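Local coordinates for NYN domain-containing protein (Vibrio parahaemolyticus, PDB 2QIP), which is of unknown function but carries a NYN domain of the PIN clan and may therefore act as an RNA nuclease, at residues K52-A57 / T99-E104; R127-Y132 / C152-V157. All coordinates share one frame; numbering follows the deposited sequence.

Contact 1 of 2, residues K52-A57 / T99-E104; sequences KAYAIA and TLDAIE. With EDO (1,2-ethanediol), chain D.
Y54 and D101 join strand 46-55 to helix 95-105 by a single hydrogen bond: Y54 OH donates to D101 OD2 over 2.6 Å. The acceptor uses its anti lone pair, the one turned away from OD1, and lies at the edge of the phenol ring, in the ring plane. Ring and carboxylate planes stand 47° apart. Both side chains leave their backbones toward the other segment, and in each CG sits anti to its own carbonyl carbon (chi1 -65° for Y54, -75° for D101), which sends phenol and carboxylate out to meet each other.

As a result of this bond the hydroxyl also sits 3.1 Å from D101 CB, and D101 OD2 3.4 Å from Y54 CE1. Apolar packing comes from outside the two segments: W94 meets the Y54 ring edge-to-face, M78 touches Y54, and L15 of the neighbouring strand 10-17 touches both Y54 and D101.

Charge adds a looser term. K52, on the same side of the strand as Y54, runs fully extended past the phenol. K52 NZ stays 4.4 Å from D101 OD2, too far for a salt bridge. The other carboxylate oxygen, D101 OD1, forms a salt bridge with R127 of the second subunit, which also pairs with E104 OE1. E104 OE2 accepts a weak hydrogen bond of 2.8 Å from O1 of an ethanediol, probably left from crystallisation.

Helix 95-105 packs here on the parallel sheet (strand order 3-2-1-4-5-6) of a NYN domain, PIN clan. D101 divides its oxygens between two tasks, OD2 tying the helix to the sheet of its own chain and OD1 binding the partner chain. The nearby lysine and arginine would be expected to stabilise the carboxylate's negative charge, and the short phenol bond probably limits rotation of the D101 carboxylate.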
loop_
_atom_site.group_PDB
_atom_site.type_symbol
_atom_site.label_atom_id
_atom_site.label_comp_id
_atom_site.label_asym_id
_atom_site.label_seq_id
_atom_site.Cartn_x
_atom_site.Cartn_y
_atom_site.Cartn_z
ATOM N N LYS A 52 -11.344 8.057 -9.239
ATOM C CA LYS A 52 -11.789 6.886 -8.500
ATOM C C LYS A 52 -11.957 7.205 -7.028
ATOM O O LYS A 52 -11.138 7.915 -6.440
ATOM C CB LYS A 52 -10.797 5.728 -8.710
ATOM C CG LYS A 52 -10.937 5.107 -10.075
ATOM C CD LYS A 52 -9.967 3.975 -10.337
ATOM C CE LYS A 52 -10.254 3.426 -11.746
ATOM N NZ LYS A 52 -9.287 2.370 -12.189
ATOM N N ALA A 53 -13.043 6.691 -6.453
ATOM C CA ALA A 53 -13.365 6.859 -5.042
ATOM C C ALA A 53 -13.320 5.483 -4.410
ATOM O O ALA A 53 -14.086 4.592 -4.796
ATOM C CB ALA A 53 -14.758 7.499 -4.868
ATOM N N TYR A 54 -12.407 5.298 -3.458
ATOM C CA TYR A 54 -12.135 3.984 -2.870
ATOM C C TYR A 54 -12.932 3.861 -1.582
ATOM O O TYR A 54 -12.632 4.521 -0.570
ATOM C CB TYR A 54 -10.623 3.861 -2.611
ATOM C CG TYR A 54 -9.863 3.871 -3.918
ATOM C CD1 TYR A 54 -9.505 2.679 -4.526
ATOM C CD2 TYR A 54 -9.532 5.070 -4.561
ATOM C CE1 TYR A 54 -8.835 2.653 -5.743
ATOM C CE2 TYR A 54 -8.862 5.059 -5.797
ATOM C CZ TYR A 54 -8.499 3.841 -6.370
ATOM O OH TYR A 54 -7.844 3.807 -7.604
ATOM N N ALA A 55 -13.948 3.007 -1.619
ATOM C CA ALA A 55 -14.950 2.937 -0.545
ATOM C C ALA A 55 -15.149 1.495 -0.096
ATOM O O ALA A 55 -14.541 0.560 -0.643
ATOM C CB ALA A 55 -16.274 3.532 -1.053
ATOM N N ILE A 56 -16.029 1.320 0.893
ATOM C CA ILE A 56 -16.333 0.002 1.447
ATOM C C ILE A 56 -17.728 -0.417 0.989
ATOM O O ILE A 56 -18.684 0.350 1.099
ATOM C CB ILE A 56 -16.241 0.024 2.995
ATOM C CG1 ILE A 56 -14.852 0.531 3.433
ATOM C CG2 ILE A 56 -16.552 -1.356 3.600
ATOM C CD1 ILE A 56 -13.652 -0.317 2.926
ATOM N N ALA A 57 -17.836 -1.636 0.465
ATOM C CA ALA A 57 -19.133 -2.165 0.047
ATOM C C ALA A 57 -20.104 -2.279 1.203
ATOM O O ALA A 57 -19.709 -2.549 2.334
ATOM C CB ALA A 57 -18.952 -3.507 -0.602
ATOM N N THR A 99 -2.250 2.634 -3.748
ATOM C CA THR A 99 -0.865 2.648 -4.179
ATOM C C THR A 99 -0.726 2.018 -5.562
ATOM O O THR A 99 -0.077 2.591 -6.450
ATOM C CB THR A 99 0.042 1.968 -3.149
ATOM O OG1 THR A 99 -0.063 2.688 -1.917
ATOM C CG2 THR A 99 1.506 1.954 -3.577
ATOM N N LEU A 100 -1.331 0.839 -5.751
ATOM C CA LEU A 100 -1.257 0.165 -7.061
ATOM C C LEU A 100 -1.798 1.059 -8.186
ATOM O O LEU A 100 -1.175 1.204 -9.243
ATOM C CB LEU A 100 -2.065 -1.127 -7.027
ATOM C CG LEU A 100 -1.464 -2.257 -6.208
ATOM C CD1 LEU A 100 -2.511 -3.356 -6.093
ATOM C CD2 LEU A 100 -0.179 -2.781 -6.821
ATOM N N ASP A 101 -2.974 1.631 -7.962
ATOM C CA ASP A 101 -3.641 2.401 -9.013
ATOM C C ASP A 101 -2.953 3.741 -9.283
ATOM O O ASP A 101 -2.910 4.185 -10.443
ATOM C CB ASP A 101 -5.121 2.624 -8.650
ATOM C CG ASP A 101 -5.977 1.381 -8.832
ATOM O OD1 ASP A 101 -5.495 0.359 -9.397
ATOM O OD2 ASP A 101 -7.166 1.459 -8.422
ATOM N N ALA A 102 -2.444 4.390 -8.235
ATOM C CA ALA A 102 -1.820 5.692 -8.410
ATOM C C ALA A 102 -0.552 5.545 -9.249
ATOM O O ALA A 102 -0.298 6.350 -10.141
ATOM C CB ALA A 102 -1.500 6.312 -7.068
ATOM N N ILE A 103 0.248 4.516 -8.964
ATOM C CA ILE A 103 1.441 4.289 -9.812
ATOM C C ILE A 103 1.075 3.932 -11.243
ATOM O O ILE A 103 1.727 4.395 -12.199
ATOM C CB ILE A 103 2.330 3.195 -9.233
ATOM C CG1 ILE A 103 3.052 3.746 -8.025
ATOM C CG2 ILE A 103 3.329 2.646 -10.287
ATOM C CD1 ILE A 103 4.065 4.913 -8.326
ATOM N N GLU A 104 0.033 3.109 -11.411
ATOM C CA GLU A 104 -0.412 2.763 -12.752
ATOM C C GLU A 104 -0.859 3.977 -13.575
ATOM O O GLU A 104 -0.615 4.042 -14.786
ATOM C CB GLU A 104 -1.510 1.698 -12.707
ATOM C CG GLU A 104 -0.964 0.300 -12.604
ATOM C CD GLU A 104 -2.076 -0.726 -12.561
ATOM O OE1 GLU A 104 -1.961 -1.675 -11.763
ATOM O OE2 GLU A 104 -3.079 -0.549 -13.286
HETATM C C1 EDO D . -4.123 -3.247 -13.863
HETATM O O1 EDO D . -5.171 -2.434 -13.334
HETATM C C2 EDO D . -4.634 -4.378 -14.734
HETATM O O2 EDO D . -4.499 -5.605 -14.007
#

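Contact 2 of 2, residues R127-Y132 / C152-V157; sequences RIQQRY and CADNFV. With EDO (1,2-ethanediol), chain B.
Q129 carries this contact, its amide bonded to both C152 and D154. Along helix 122-132, R127 faces the second subunit. The next residue, I128, packs on V136 of strand 135-140, and Q129 then points toward 152-157. Its chain is extended beyond CG (chi2 163°), which carries the amide across to the end of helix 147-152.

There Q129 NE2 spends both protons: one on the C152 carbonyl O at 3.0 Å, the other on D154 OD2 at 2.9 Å. Each acceptor lies in the amide plane. The bond to C152 O is the straighter, 162° at the hydrogen, whereas D154 OD2 is met from above its carboxylate plane, with amide and carboxylate planes 68° apart. A water lies within hydrogen-bonding distance of both Q129 OE1 (2.8 Å) and C152 O.

Beyond, R127, Q130 and R131 surround an ethanediol, probably from crystallisation, whose O2 makes a weak hydrogen bond to Q130 OE1.

A153 is where the chain leaves helical geometry, so the amide grips together the end of helix 147-152 and the turn leading into the outermost strand of the sheet, 155-158. D154 OD2 also accepts from V136 N. Two donors on this oxygen would be expected to favour a charged carboxylate and hold it in place, pinning the turn to helix 122-132 and strand 135-140.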
loop_
_atom_site.group_PDB
_atom_site.type_symbol
_atom_site.label_atom_id
_atom_site.label_comp_id
_atom_site.label_asym_id
_atom_site.label_seq_id
_atom_site.Cartn_x
_atom_site.Cartn_y
_atom_site.Cartn_z
ATOM N N ARG A 127 7.432 8.360 -4.795
ATOM C CA ARG A 127 7.719 7.442 -5.907
ATOM C C ARG A 127 7.149 7.981 -7.222
ATOM O O ARG A 127 7.761 7.820 -8.281
ATOM C CB ARG A 127 7.165 6.051 -5.618
ATOM C CG ARG A 127 7.837 4.952 -6.436
ATOM C CD ARG A 127 9.305 4.723 -6.063
ATOM N NE ARG A 127 9.492 4.424 -4.641
ATOM C CZ ARG A 127 9.614 3.194 -4.128
ATOM N NH1 ARG A 127 9.558 2.129 -4.904
ATOM N NH2 ARG A 127 9.734 3.023 -2.813
ATOM N N ILE A 128 5.970 8.601 -7.172
ATOM C CA ILE A 128 5.418 9.229 -8.379
ATOM C C ILE A 128 6.362 10.330 -8.891
ATOM O O ILE A 128 6.638 10.437 -10.096
ATOM C CB ILE A 128 4.037 9.832 -8.081
ATOM C CG1 ILE A 128 3.014 8.717 -7.869
ATOM C CG2 ILE A 128 3.594 10.751 -9.235
ATOM C CD1 ILE A 128 1.694 9.199 -7.232
ATOM N N GLN A 129 6.869 11.142 -7.967
ATOM C CA GLN A 129 7.755 12.231 -8.358
ATOM C C GLN A 129 9.079 11.699 -8.911
ATOM O O GLN A 129 9.576 12.215 -9.913
ATOM C CB GLN A 129 8.003 13.170 -7.172
ATOM C CG GLN A 129 6.732 13.889 -6.727
ATOM C CD GLN A 129 6.833 14.495 -5.349
ATOM O OE1 GLN A 129 7.637 14.058 -4.523
ATOM N NE2 GLN A 129 6.002 15.517 -5.087
ATOM N N GLN A 130 9.650 10.667 -8.272
ATOM C CA GLN A 130 10.965 10.118 -8.705
ATOM C C GLN A 130 10.871 9.417 -10.052
ATOM O O GLN A 130 11.662 9.660 -10.982
ATOM C CB GLN A 130 11.493 9.133 -7.676
ATOM C CG GLN A 130 11.905 9.748 -6.358
ATOM C CD GLN A 130 12.229 8.681 -5.324
ATOM O OE1 GLN A 130 11.664 7.571 -5.336
ATOM N NE2 GLN A 130 13.140 9.014 -4.412
ATOM N N ARG A 131 9.908 8.505 -10.161
ATOM C CA ARG A 131 9.869 7.649 -11.351
ATOM C C ARG A 131 9.201 8.314 -12.539
ATOM O O ARG A 131 9.653 8.126 -13.687
ATOM C CB ARG A 131 9.195 6.314 -11.034
ATOM C CG ARG A 131 10.016 5.532 -10.025
ATOM C CD ARG A 131 9.525 4.130 -9.784
ATOM N NE ARG A 131 9.633 3.249 -10.955
ATOM C CZ ARG A 131 10.753 2.670 -11.392
ATOM N NH1 ARG A 131 11.935 2.926 -10.826
ATOM N NH2 ARG A 131 10.700 1.877 -12.456
ATOM N N TYR A 132 8.135 9.091 -12.286
ATOM C CA TYR A 132 7.347 9.666 -13.385
ATOM C C TYR A 132 7.458 11.184 -13.490
ATOM O O TYR A 132 6.927 11.788 -14.423
ATOM C CB TYR A 132 5.870 9.238 -13.276
ATOM C CG TYR A 132 5.749 7.742 -13.293
ATOM C CD1 TYR A 132 5.781 7.040 -14.500
ATOM C CD2 TYR A 132 5.699 7.019 -12.104
ATOM C CE1 TYR A 132 5.732 5.645 -14.512
ATOM C CE2 TYR A 132 5.658 5.631 -12.106
ATOM C CZ TYR A 132 5.663 4.954 -13.305
ATOM O OH TYR A 132 5.615 3.573 -13.308
ATOM N N CYS A 152 5.797 16.504 1.312
ATOM C CA CYS A 152 6.169 15.726 0.119
ATOM C C CYS A 152 5.397 16.222 -1.114
ATOM O O CYS A 152 5.942 16.238 -2.216
ATOM C CB CYS A 152 5.870 14.225 0.323
ATOM S SG CYS A 152 7.041 13.387 1.369
ATOM N N ALA A 153 4.112 16.537 -0.936
ATOM C CA ALA A 153 3.253 16.937 -2.043
ATOM C C ALA A 153 3.776 18.197 -2.713
ATOM O O ALA A 153 4.373 19.058 -2.052
ATOM C CB ALA A 153 1.839 17.194 -1.518
ATOM N N ASP A 154 3.555 18.315 -4.018
ATOM C CA ASP A 154 3.819 19.571 -4.694
ATOM C C ASP A 154 2.909 20.698 -4.219
ATOM O O ASP A 154 3.344 21.842 -4.114
ATOM C CB ASP A 154 3.758 19.381 -6.206
ATOM C CG ASP A 154 4.807 18.410 -6.672
ATOM O OD1 ASP A 154 5.993 18.806 -6.739
ATOM O OD2 ASP A 154 4.467 17.240 -6.902
ATOM N N ASN A 155 1.646 20.374 -3.954
ATOM C CA ASN A 155 0.662 21.333 -3.448
ATOM C C ASN A 155 -0.197 20.617 -2.448
ATOM O O ASN A 155 -0.475 19.430 -2.593
ATOM C CB ASN A 155 -0.228 21.836 -4.600
ATOM C CG ASN A 155 0.549 22.646 -5.622
ATOM O OD1 ASN A 155 0.597 23.899 -5.549
ATOM N ND2 ASN A 155 1.179 21.956 -6.572
ATOM N N PHE A 156 -0.644 21.364 -1.444
ATOM C CA PHE A 156 -1.551 20.847 -0.435
ATOM C C PHE A 156 -2.770 21.760 -0.365
ATOM O O PHE A 156 -2.627 22.988 -0.313
ATOM C CB PHE A 156 -0.888 20.767 0.946
ATOM C CG PHE A 156 -1.850 20.395 2.058
ATOM C CD1 PHE A 156 -2.383 19.111 2.128
ATOM C CD2 PHE A 156 -2.240 21.331 3.018
ATOM C CE1 PHE A 156 -3.280 18.764 3.128
ATOM C CE2 PHE A 156 -3.164 20.979 4.030
ATOM C CZ PHE A 156 -3.662 19.695 4.088
ATOM N N VAL A 157 -3.958 21.165 -0.375
ATOM C CA VAL A 157 -5.187 21.940 -0.247
ATOM C C VAL A 157 -5.942 21.440 0.982
ATOM O O VAL A 157 -6.207 20.229 1.121
ATOM C CB VAL A 157 -6.087 21.810 -1.495
ATOM C CG1 VAL A 157 -7.405 22.601 -1.288
ATOM C CG2 VAL A 157 -5.355 22.282 -2.766
HETATM C C1 EDO B . 12.145 3.467 -7.760
HETATM O O1 EDO B . 12.600 2.638 -6.690
HETATM C C2 EDO B . 13.093 4.610 -8.066
HETATM O O2 EDO B . 12.508 5.824 -7.582
HETATM O O HOH W 1 8.870 15.822 -2.666
#

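Both contacts tie a helix to the parallel sheet or its connections, but at different depths. Contact 1 is partly buried, its centre about 8 Å from the centre of the chain, and relies on one phenol-carboxylate bond with charges gathered round it. Contact 2 lies at the surface, its centre about 14 Å from the centre of the chain, where a neutral amide spans a helix end and an aspartate with help from water. The centres of the two contacts are about 17 Å apart, yet the helices pack directly: I103 CD1 lies 4.0 Å from I128 CG1. Both contacts also reach the second subunit.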